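Local coordinates for protein Amuc_1100 (PDB 6KNY), which is of unknown function but is a membrane protein of Akkermansia muciniphila, solved here without its transmembrane region, at residues A111-V114 with Q115-S118. Residues are numbered along the deposited sequence; the frame is centred on the assembly and turned at random.
Sequences APSV and QAAS
Ser113 meets Ala116 through two oxygens at once. Its carbonyl O takes the hydrogen bond from Ala116 N at 3.1 Å, and the donor stands well above the carbonyl plane, 66° out of it. Its hydroxyl reaches the same nitrogen: with OG lodged between the backbone N and the carbonyl carbon (chi1 84°), the oxygen swings forward over the turn and accepts a weak, bent bond from Ala116 N at 3.2 Å. That one N-H is thus shared between backbone and side chain of a single serine, while Ser113 OG also lies against the methyl CB of Ala116 at 3.4 Å. Ser113 OG also donates weakly to Gln115 OE1, 3.4 Å away and roughly at right angles to the direction of Ala116 N. The glutamine can offer that oxygen because its chain bends at chi2 (84°), folding the amide back along the turn until OE1 comes within 3.2 Å of Val114 N, at an angle too poor for a hydrogen bond. Just before the serine, Pro112 packs on Phe73 of helix 70-91.

The side chain of Val114 leaves the backbone away from what follows and rests on Pro70; its carbonyl O takes a water. That water, donating to Val114 O at 2.7 Å, accepts from Ser118 N at 3.2 Å, so it bridges a carbonyl and an amide four residues apart, the spacing of an alpha-helical bond. Further on, Ser118 OG is hydrogen-bonded to Val66 O. Residues 113-116 form a type I beta turn, with the weak hydroxyl bonds of its leading serine added, consistent with an ST motif leading into helix 117-134.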
ATOM      1  N   ALA A 111     -14.836  -9.232   9.776  1.00 37.32           N
ATOM      2  CA  ALA A 111     -13.870  -9.874   8.920  1.00 36.08           C
ATOM      3  C   ALA A 111     -14.369  -9.801   7.484  1.00 34.25           C
ATOM      4  O   ALA A 111     -15.566  -9.625   7.257  1.00 30.98           O
ATOM      5  CB  ALA A 111     -13.647 -11.325   9.353  1.00 36.78           C
ATOM      6  N   PRO A 112     -13.469  -9.896   6.501  1.00 34.15           N
ATOM      7  CA  PRO A 112     -13.902  -9.898   5.098  1.00 32.86           C
ATOM      8  C   PRO A 112     -14.510 -11.235   4.714  1.00 36.33           C
ATOM      9  O   PRO A 112     -14.419 -12.234   5.434  1.00 32.79           O
ATOM     10  CB  PRO A 112     -12.609  -9.645   4.326  1.00 34.77           C
ATOM     11  CG  PRO A 112     -11.540 -10.188   5.213  1.00 36.48           C
ATOM     12  CD  PRO A 112     -11.997  -9.887   6.624  1.00 33.77           C
ATOM     13  N   SER A 113     -15.125 -11.238   3.538  1.00 32.85           N
ATOM     14  CA  SER A 113     -15.736 -12.451   3.028  1.00 36.52           C
ATOM     15  C   SER A 113     -14.677 -13.505   2.760  1.00 38.22           C
ATOM     16  O   SER A 113     -13.501 -13.205   2.529  1.00 39.47           O
ATOM     17  CB  SER A 113     -16.511 -12.157   1.744  1.00 38.42           C
ATOM     18  OG  SER A 113     -15.632 -12.188   0.636  1.00 41.93           O
ATOM     19  N   VAL A 114     -15.116 -14.758   2.812  1.00 37.79           N
ATOM     20  CA  VAL A 114     -14.214 -15.883   2.614  1.00 38.94           C
ATOM     21  C   VAL A 114     -13.627 -15.850   1.207  1.00 34.15           C
ATOM     22  O   VAL A 114     -12.465 -16.215   0.990  1.00 33.92           O
ATOM     23  CB  VAL A 114     -14.979 -17.189   2.906  1.00 41.47           C
ATOM     24  CG1 VAL A 114     -14.410 -18.304   2.141  1.00 48.07           C
ATOM     25  CG2 VAL A 114     -14.954 -17.489   4.380  1.00 43.03           C
ATOM     26  N   GLN A 115     -14.416 -15.398   0.235  1.00 33.54           N
ATOM     27  CA  GLN A 115     -13.924 -15.354  -1.141  1.00 39.38           C
ATOM     28  C   GLN A 115     -12.872 -14.265  -1.352  1.00 35.26           C
ATOM     29  O   GLN A 115     -12.017 -14.400  -2.235  1.00 37.24           O
ATOM     30  CB  GLN A 115     -15.100 -15.145  -2.098  1.00 40.14           C
ATOM     31  CG  GLN A 115     -16.192 -16.200  -1.987  1.00 48.96           C
ATOM     32  CD  GLN A 115     -17.202 -15.921  -0.867  1.00 55.72           C
ATOM     33  OE1 GLN A 115     -16.872 -15.319   0.160  1.00 54.36           O
ATOM     34  NE2 GLN A 115     -18.435 -16.382  -1.058  1.00 60.80           N
ATOM     35  N   ALA A 116     -12.861 -13.219  -0.525  1.00 33.67           N
ATOM     36  CA  ALA A 116     -11.989 -12.073  -0.761  1.00 33.88           C
ATOM     37  C   ALA A 116     -10.685 -12.108   0.028  1.00 34.93           C
ATOM     38  O   ALA A 116      -9.759 -11.363  -0.320  1.00 27.38           O
ATOM     39  CB  ALA A 116     -12.737 -10.771  -0.423  1.00 31.70           C
ATOM     40  N   ALA A 117     -10.588 -12.962   1.064  1.00 32.00           N
ATOM     41  CA  ALA A 117      -9.517 -12.835   2.055  1.00 30.16           C
ATOM     42  C   ALA A 117      -8.133 -12.916   1.427  1.00 30.37           C
ATOM     43  O   ALA A 117      -7.202 -12.225   1.862  1.00 33.27           O
ATOM     44  CB  ALA A 117      -9.657 -13.914   3.126  1.00 32.37           C
ATOM     45  N   SER A 118      -7.969 -13.778   0.430  1.00 28.21           N
ATOM     46  CA  SER A 118      -6.645 -14.032  -0.133  1.00 26.42           C
ATOM     47  C   SER A 118      -6.183 -12.866  -1.012  1.00 25.60           C
ATOM     48  O   SER A 118      -5.008 -12.469  -0.976  1.00 26.58           O
ATOM     49  CB  SER A 118      -6.688 -15.338  -0.924  1.00 27.30           C
ATOM     50  OG  SER A 118      -5.511 -15.526  -1.680  1.00 29.71           O
TER
HETATM   51  O   HOH W   1      -9.963 -16.226  -0.102  1.00 32.10           O